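Periplasmic protein TorT (Vibrio parahaemolyticus, PDB 3O1I) probably acts as the periplasmic binding protein of TMAO signalling, forming a complex with the sensor domain of the histidine kinase receptor TorS. Local coordinates at residues D[137-143]-D[195-201]; D[205-209]-D[222-226]; D[228-233]-D[290-295]. Residue numbers count along the deposited sequence, not the author numbering.

Interaction 1. Residues D[137-143]-D[195-201]; sequences TNIALLL and IDYIVGS
Val-199 overlaps Ile-139 on one face of the sheet, with Ile-139 CD1 3.4 Å from Val-199 CG1. The two residues sit on neighbouring parallel strands, 137-142 and 197-200, the central pair of a four-stranded sheet. Parallel sheets flanked by helices form the lobes of type I periplasmic binding proteins, the fold of this family. Both strands are extended. Their axes come within 4.6 Å, and their directions differ by 22°. Ile-139 pairs with Tyr-197, Ala-140 with Ile-198, Leu-141 with Val-199 and Leu-142 with Gly-200, at CA-CA distances of 4.2 to 5.2 Å. The backbone ladder has the parallel pattern. Asp-196 N donates to Asn-138 O (2.8 Å), Ala-140 N to Tyr-197 O (2.8 Å), Val-199 N to Ala-140 O (3.0 Å) and Leu-142 N to Val-199 O (2.9 Å). Ser-201 N to Leu-142 O (3.0 Å) continues it, though the place of that oxygen is less certain.

Ile-139 is tt and Val-199 is m. Ile-139 CG1 also lies 3.7 Å from Tyr-197 CB. Leu-126 of helix 116-127 covers this face, and the Tyr-197 hydroxyl is hydrogen-bonded to His-130. On the other face, Ala-140 CB meets Ile-195 CG2 at 3.7 Å. Leu-142 takes the mt rotamer, and its CD1 meets Ile-198 CG2 at 3.9 Å. Helix 179-192 packs there through Val-186 and Val-189. Ser-201 is the N-cap of the next helix, and its OG bonds to Ala-204 N. At the opposite end, Asp-196 (chi1 m) turns its carboxylate back to the first strand, where OD2 accepts from Asn-138 N at 2.8 Å.

Interaction 2. Residues D[205-209]-D[222-226]; sequences IEAAI and GLVSV
Leu-223 and Ile-205 bury the most surface in this contact, 85 and 78 Å². Both CA-to-CB bonds point toward the opposite segment. Leu-223 lies on strand 222-225 in extended conformation, and Ile-205 lies on helix 202-214. The helix runs nearly antiparallel to the strand, with 158° between their directions and an axis separation of 8.9 Å. The helix is the connection of a beta-alpha-beta crossover between strands 197-200 and 222-225, here packed on the second strand.

Leu-223 takes the mt rotamer and reaches up to the helix. Its CD2 is 3.7 Å from Ala-208 CB, and its CD1 is 3.7 Å from Ile-209 CG1 (mt). Ala-208 has only a methyl to offer, so the leucine end can come close to the helix. Ile-209 also packs on Glu-154 of the TorS chain. Ile-205 stands one turn before Ile-209, whose N bonds to Ile-205 O at 2.9 Å. With chi1 near -90° and chi2 p, Ile-205 places CG1 4.0 Å from Leu-223 CB and CD1 3.3 Å from Val-224 O. Its CB is 4.0 Å from Ser-225 OG, which is hydrogen-bonded to Tyr-227 O. The nearest CA pair is Ile-205 and Ser-225, at 6.2 Å. The contact is van der Waals packing, mostly between apolar side chains.

Val-224 points away from the helix and packs on Val-199 of strand 197-200. Helix 230-236 borders the contact through Val-232.

Interaction 3. Residues D[228-233]-D[290-295]; sequences LSHGVY and IEESLS
Ile-290 opens the second segment, in the last turn of helix 287-291. Its side chain (chi1 p, chi2 t) faces helix 230-236. CG2 lies 4.0 Å from Tyr-233 CE1, and CD1 3.6 Å from Tyr-233 OH. The chain then turns back, and Leu-294 N bonds to Ile-290 O at 3.0 Å. Ser-293 points toward the first segment, its CB 4.3 Å from Leu-228 CD2. Its hydroxyl is hydrogen-bonded to Thr-246 OG1.

Leu-294 follows in extended conformation and buries 107 Å². In the mt rotamer, its CD1 enters a pocket formed by Leu-228, the backbone of Ser-229 and His-230, and Tyr-233. CD1 is 3.3 Å from Leu-228 CD2, 3.5 Å from Tyr-233 CB and 3.6 Å from His-230 N. Ser-229 (chi1 p) is the N-cap of helix 230-236, and Ser-229 OG accepts from Val-232 N at 3.3 Å. In this periplasmic binding protein fold that helix follows strand 222-225, and the contact ties its N-terminus to the chain after helix 287-291. Helix 18-32 lies alongside, its Ser-18 and Ser-22 bonded to His-230 N and Ser-295 N. Leu-294 CB also makes a CH-pi contact over one face of the His-230 ring, 4.0 Å from the centroid and 19° off the normal.

Ser-295 (chi1 p) comes last, its OG at the ring edge, 3.0 Å from His-230 NE2. On the TorS chain, Ala-128 packs against His-230 and Thr-131 against Tyr-233.

In the fold
The three contacts come in series along the chain. Interactions 1 and 2 share one parallel sheet, with centres 9 Å apart, and build the lobe that holds it. Strand 197-200 links the two. It pairs with 137-142 in interaction 1 and leads into helix 202-214, which packs on strand 222-225 in interaction 2. Asp-196 O and Gly-222 N, 2.8 Å apart, probably bond across the two. Interaction 3 lies 14 Å from interaction 2 and 21 Å from interaction 1, between centres. It continues from the lobe through helix 230-236. Along the series the contacts move from the sheet toward the centre of the chain, and interactions 2 and 3 also meet the TorS chain.

Interaction 1. Residues D[137-143]-D[195-201]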
# COMPACT_ATOMS: atom_id res chain seq x y z
N THR D 137 -36.24 22.19 -18.33
CA THR D 137 -35.33 21.96 -17.21
C THR D 137 -34.25 20.96 -17.61
O THR D 137 -34.54 19.80 -17.87
CB THR D 137 -36.11 21.42 -15.99
OG1 THR D 137 -37.16 22.33 -15.65
CG2 THR D 137 -35.19 21.27 -14.79
N ASN D 138 -33.00 21.42 -17.66
CA ASN D 138 -31.88 20.55 -18.02
C ASN D 138 -31.40 19.76 -16.81
O ASN D 138 -31.11 20.33 -15.75
CB ASN D 138 -30.73 21.37 -18.62
CG ASN D 138 -31.07 21.94 -19.98
OD1 ASN D 138 -31.50 21.22 -20.88
ND2 ASN D 138 -30.90 23.25 -20.14
N ILE D 139 -31.34 18.45 -16.97
CA ILE D 139 -30.93 17.56 -15.88
C ILE D 139 -29.72 16.69 -16.26
O ILE D 139 -29.48 16.44 -17.45
CB ILE D 139 -32.14 16.67 -15.47
CG1 ILE D 139 -31.84 15.93 -14.17
CG2 ILE D 139 -32.46 15.67 -16.60
CD1 ILE D 139 -32.90 14.93 -13.76
N ALA D 140 -28.98 16.24 -15.26
CA ALA D 140 -27.80 15.41 -15.48
C ALA D 140 -27.93 14.05 -14.81
O ALA D 140 -28.17 13.97 -13.62
CB ALA D 140 -26.56 16.12 -14.95
N LEU D 141 -27.73 12.98 -15.59
CA LEU D 141 -27.85 11.61 -15.08
C LEU D 141 -26.55 10.93 -14.66
O LEU D 141 -25.71 10.64 -15.49
CB LEU D 141 -28.54 10.72 -16.12
CG LEU D 141 -30.08 10.70 -16.15
CD1 LEU D 141 -30.58 9.98 -17.40
CD2 LEU D 141 -30.58 10.02 -14.89
N LEU D 142 -26.40 10.67 -13.36
CA LEU D 142 -25.21 9.99 -12.85
C LEU D 142 -25.66 8.75 -12.08
O LEU D 142 -25.51 8.66 -10.86
CB LEU D 142 -24.40 10.91 -11.93
CG LEU D 142 -23.95 12.25 -12.51
CD1 LEU D 142 -23.04 12.93 -11.50
CD2 LEU D 142 -23.24 12.07 -13.83
N LEU D 143 -26.19 7.78 -12.82
CA LEU D 143 -26.71 6.55 -12.26
C LEU D 143 -25.68 5.58 -11.71
O LEU D 143 -25.75 5.21 -10.54
CB LEU D 143 -27.57 5.86 -13.31
CG LEU D 143 -28.69 6.79 -13.80
CD1 LEU D 143 -29.50 6.11 -14.91
CD2 LEU D 143 -29.57 7.16 -12.61
N ILE D 195 -26.77 22.59 -16.06
CA ILE D 195 -27.41 21.66 -15.15
C ILE D 195 -28.22 22.25 -14.01
O ILE D 195 -27.71 22.99 -13.17
CB ILE D 195 -26.38 20.69 -14.55
CG1 ILE D 195 -25.54 20.08 -15.68
CG2 ILE D 195 -27.10 19.60 -13.77
CD1 ILE D 195 -26.37 19.50 -16.82
N ASP D 196 -29.50 21.88 -14.01
CA ASP D 196 -30.45 22.30 -12.99
C ASP D 196 -30.46 21.26 -11.87
O ASP D 196 -30.25 21.58 -10.70
CB ASP D 196 -31.85 22.42 -13.59
CG ASP D 196 -31.97 23.56 -14.58
OD1 ASP D 196 -31.84 24.72 -14.15
OD2 ASP D 196 -32.18 23.29 -15.79
N TYR D 197 -30.68 20.00 -12.26
CA TYR D 197 -30.71 18.88 -11.32
C TYR D 197 -29.73 17.77 -11.69
O TYR D 197 -29.31 17.65 -12.85
CB TYR D 197 -32.10 18.22 -11.27
CG TYR D 197 -33.24 19.13 -10.90
CD1 TYR D 197 -34.18 19.50 -11.85
CD2 TYR D 197 -33.39 19.59 -9.60
CE1 TYR D 197 -35.26 20.30 -11.52
CE2 TYR D 197 -34.46 20.40 -9.25
CZ TYR D 197 -35.40 20.75 -10.21
OH TYR D 197 -36.48 21.53 -9.84
N ILE D 198 -29.38 16.97 -10.69
CA ILE D 198 -28.51 15.82 -10.87
C ILE D 198 -29.26 14.64 -10.23
O ILE D 198 -29.58 14.67 -9.04
CB ILE D 198 -27.16 15.93 -10.12
CG1 ILE D 198 -26.34 17.11 -10.62
CG2 ILE D 198 -26.35 14.67 -10.34
CD1 ILE D 198 -25.07 17.32 -9.80
N VAL D 199 -29.57 13.64 -11.04
CA VAL D 199 -30.22 12.45 -10.52
C VAL D 199 -29.25 11.29 -10.68
O VAL D 199 -28.88 10.93 -11.80
CB VAL D 199 -31.54 12.13 -11.27
CG1 VAL D 199 -32.57 13.16 -10.92
CG2 VAL D 199 -31.32 12.13 -12.77
N GLY D 200 -28.82 10.73 -9.56
CA GLY D 200 -27.89 9.62 -9.64
C GLY D 200 -27.92 8.69 -8.44
O GLY D 200 -28.84 8.75 -7.63
N SER D 201 -26.90 7.84 -8.34
CA SER D 201 -26.80 6.88 -7.25
C SER D 201 -26.64 7.56 -5.91
O SER D 201 -26.32 8.74 -5.83
CB SER D 201 -25.61 5.97 -7.48
OG SER D 201 -24.43 6.76 -7.62

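Interaction 2. Residues D[205-209]-D[222-226]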
# COMPACT_ATOMS: atom_id res chain seq x y z
N ILE D 205 -24.93 11.26 -5.58
CA ILE D 205 -25.54 12.31 -4.78
C ILE D 205 -24.72 12.64 -3.53
O ILE D 205 -24.47 13.80 -3.27
CB ILE D 205 -27.03 11.97 -4.39
CG1 ILE D 205 -27.98 12.52 -5.46
CG2 ILE D 205 -27.40 12.57 -3.02
CD1 ILE D 205 -27.89 11.84 -6.81
N GLU D 206 -24.30 11.64 -2.76
CA GLU D 206 -23.50 11.96 -1.57
C GLU D 206 -22.32 12.89 -1.90
O GLU D 206 -22.05 13.87 -1.20
CB GLU D 206 -22.98 10.69 -0.91
CG GLU D 206 -24.03 9.90 -0.17
CD GLU D 206 -23.49 8.57 0.31
OE1 GLU D 206 -22.94 7.83 -0.52
OE2 GLU D 206 -23.61 8.27 1.52
N ALA D 207 -21.61 12.55 -2.99
CA ALA D 207 -20.46 13.31 -3.48
C ALA D 207 -20.93 14.70 -3.90
O ALA D 207 -20.29 15.70 -3.56
CB ALA D 207 -19.81 12.59 -4.67
N ALA D 208 -22.04 14.76 -4.64
CA ALA D 208 -22.58 16.04 -5.09
C ALA D 208 -22.84 16.97 -3.90
O ALA D 208 -22.61 18.17 -3.98
CB ALA D 208 -23.86 15.82 -5.88
N ILE D 209 -23.30 16.40 -2.78
CA ILE D 209 -23.55 17.21 -1.60
C ILE D 209 -22.29 17.96 -1.19
O ILE D 209 -22.34 19.15 -0.91
CB ILE D 209 -24.04 16.37 -0.42
CG1 ILE D 209 -25.37 15.71 -0.78
CG2 ILE D 209 -24.19 17.25 0.83
CD1 ILE D 209 -25.84 14.69 0.22
N GLY D 222 -30.16 20.95 -7.99
CA GLY D 222 -30.96 20.11 -7.12
C GLY D 222 -30.59 18.64 -7.22
O GLY D 222 -30.49 18.11 -8.33
N LEU D 223 -30.41 18.00 -6.07
CA LEU D 223 -30.02 16.58 -6.01
C LEU D 223 -31.18 15.60 -5.80
O LEU D 223 -31.96 15.72 -4.85
CB LEU D 223 -28.98 16.39 -4.90
CG LEU D 223 -27.84 17.40 -4.95
CD1 LEU D 223 -26.83 17.10 -3.85
CD2 LEU D 223 -27.19 17.38 -6.34
N VAL D 224 -31.28 14.64 -6.71
CA VAL D 224 -32.32 13.62 -6.67
C VAL D 224 -31.68 12.23 -6.74
O VAL D 224 -31.09 11.87 -7.76
CB VAL D 224 -33.29 13.81 -7.86
CG1 VAL D 224 -34.25 12.63 -7.97
CG2 VAL D 224 -34.07 15.10 -7.69
N SER D 225 -31.82 11.47 -5.66
CA SER D 225 -31.27 10.11 -5.54
C SER D 225 -32.14 9.07 -6.25
O SER D 225 -33.33 9.29 -6.44
CB SER D 225 -31.18 9.74 -4.06
OG SER D 225 -29.90 9.23 -3.72
N VAL D 226 -31.55 7.94 -6.62
CA VAL D 226 -32.32 6.88 -7.27
C VAL D 226 -32.59 5.77 -6.25
O VAL D 226 -33.25 4.77 -6.55
CB VAL D 226 -31.59 6.31 -8.49
CG1 VAL D 226 -32.46 5.31 -9.22
CG2 VAL D 226 -31.23 7.44 -9.43

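Interaction 3. Residues D[228-233]-D[290-295]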
# COMPACT_ATOMS: atom_id res chain seq x y z
N LEU D 228 -31.97 5.11 -1.48
CA LEU D 228 -31.57 5.75 -0.23
C LEU D 228 -30.36 5.14 0.46
O LEU D 228 -30.05 3.96 0.26
CB LEU D 228 -32.74 5.75 0.76
CG LEU D 228 -32.44 6.39 2.12
CD1 LEU D 228 -32.47 7.90 1.99
CD2 LEU D 228 -33.44 5.94 3.14
N SER D 229 -29.70 5.94 1.28
CA SER D 229 -28.53 5.53 2.04
C SER D 229 -28.39 6.46 3.22
O SER D 229 -28.96 7.54 3.22
CB SER D 229 -27.27 5.60 1.16
OG SER D 229 -26.98 6.91 0.72
N HIS D 230 -27.66 6.06 4.25
CA HIS D 230 -27.51 6.91 5.42
C HIS D 230 -27.00 8.30 5.08
O HIS D 230 -27.15 9.23 5.87
CB HIS D 230 -26.56 6.27 6.43
CG HIS D 230 -27.02 4.94 6.94
ND1 HIS D 230 -27.15 4.66 8.29
CD2 HIS D 230 -27.36 3.80 6.29
CE1 HIS D 230 -27.56 3.41 8.44
NE2 HIS D 230 -27.69 2.86 7.24
N GLY D 231 -26.39 8.44 3.91
CA GLY D 231 -25.87 9.74 3.53
C GLY D 231 -26.92 10.56 2.83
O GLY D 231 -27.12 11.73 3.15
N VAL D 232 -27.60 9.93 1.88
CA VAL D 232 -28.67 10.58 1.13
C VAL D 232 -29.80 10.95 2.09
O VAL D 232 -30.52 11.92 1.87
CB VAL D 232 -29.21 9.68 0.00
CG1 VAL D 232 -30.42 10.31 -0.66
CG2 VAL D 232 -28.11 9.46 -1.03
N TYR D 233 -29.94 10.19 3.17
CA TYR D 233 -30.96 10.47 4.18
C TYR D 233 -30.59 11.76 4.91
O TYR D 233 -31.38 12.70 4.91
CB TYR D 233 -31.06 9.33 5.20
CG TYR D 233 -31.93 9.67 6.39
CD1 TYR D 233 -33.32 9.75 6.29
CD2 TYR D 233 -31.34 9.93 7.63
CE1 TYR D 233 -34.12 10.08 7.40
CE2 TYR D 233 -32.11 10.27 8.74
CZ TYR D 233 -33.50 10.34 8.62
OH TYR D 233 -34.23 10.67 9.74
N ILE D 290 -38.56 4.92 7.66
CA ILE D 290 -37.11 4.95 7.62
C ILE D 290 -36.56 3.86 8.52
O ILE D 290 -35.37 3.55 8.46
CB ILE D 290 -36.53 6.29 8.09
CG1 ILE D 290 -36.78 6.48 9.58
CG2 ILE D 290 -37.11 7.42 7.25
CD1 ILE D 290 -35.89 7.53 10.21
N GLU D 291 -37.41 3.29 9.36
CA GLU D 291 -36.97 2.23 10.26
C GLU D 291 -36.81 0.93 9.49
O GLU D 291 -35.96 0.11 9.80
CB GLU D 291 -37.97 2.02 11.38
CG GLU D 291 -37.68 0.79 12.22
CD GLU D 291 -38.79 0.50 13.21
OE1 GLU D 291 -39.95 0.33 12.76
OE2 GLU D 291 -38.51 0.43 14.42
N GLU D 292 -37.66 0.74 8.49
CA GLU D 292 -37.61 -0.47 7.67
C GLU D 292 -36.72 -0.15 6.47
O GLU D 292 -36.77 -0.83 5.45
CB GLU D 292 -39.00 -0.83 7.17
CG GLU D 292 -40.06 -0.83 8.25
CD GLU D 292 -41.41 -1.26 7.72
OE1 GLU D 292 -41.91 -0.60 6.78
OE2 GLU D 292 -41.96 -2.25 8.24
N SER D 293 -35.91 0.89 6.62
CA SER D 293 -35.01 1.33 5.57
C SER D 293 -33.54 1.38 5.98
O SER D 293 -32.75 0.58 5.50
CB SER D 293 -35.43 2.70 5.04
OG SER D 293 -36.33 2.56 3.95
N LEU D 294 -33.19 2.31 6.85
CA LEU D 294 -31.79 2.44 7.25
C LEU D 294 -31.49 2.06 8.69
O LEU D 294 -32.10 2.58 9.61
CB LEU D 294 -31.30 3.87 7.00
CG LEU D 294 -31.50 4.37 5.57
CD1 LEU D 294 -31.03 5.81 5.45
CD2 LEU D 294 -30.74 3.47 4.61
N SER D 295 -30.53 1.17 8.85
CA SER D 295 -30.09 0.69 10.16
C SER D 295 -29.81 1.80 11.17
O SER D 295 -29.52 2.93 10.80
CB SER D 295 -28.83 -0.15 9.96
OG SER D 295 -28.02 0.40 8.93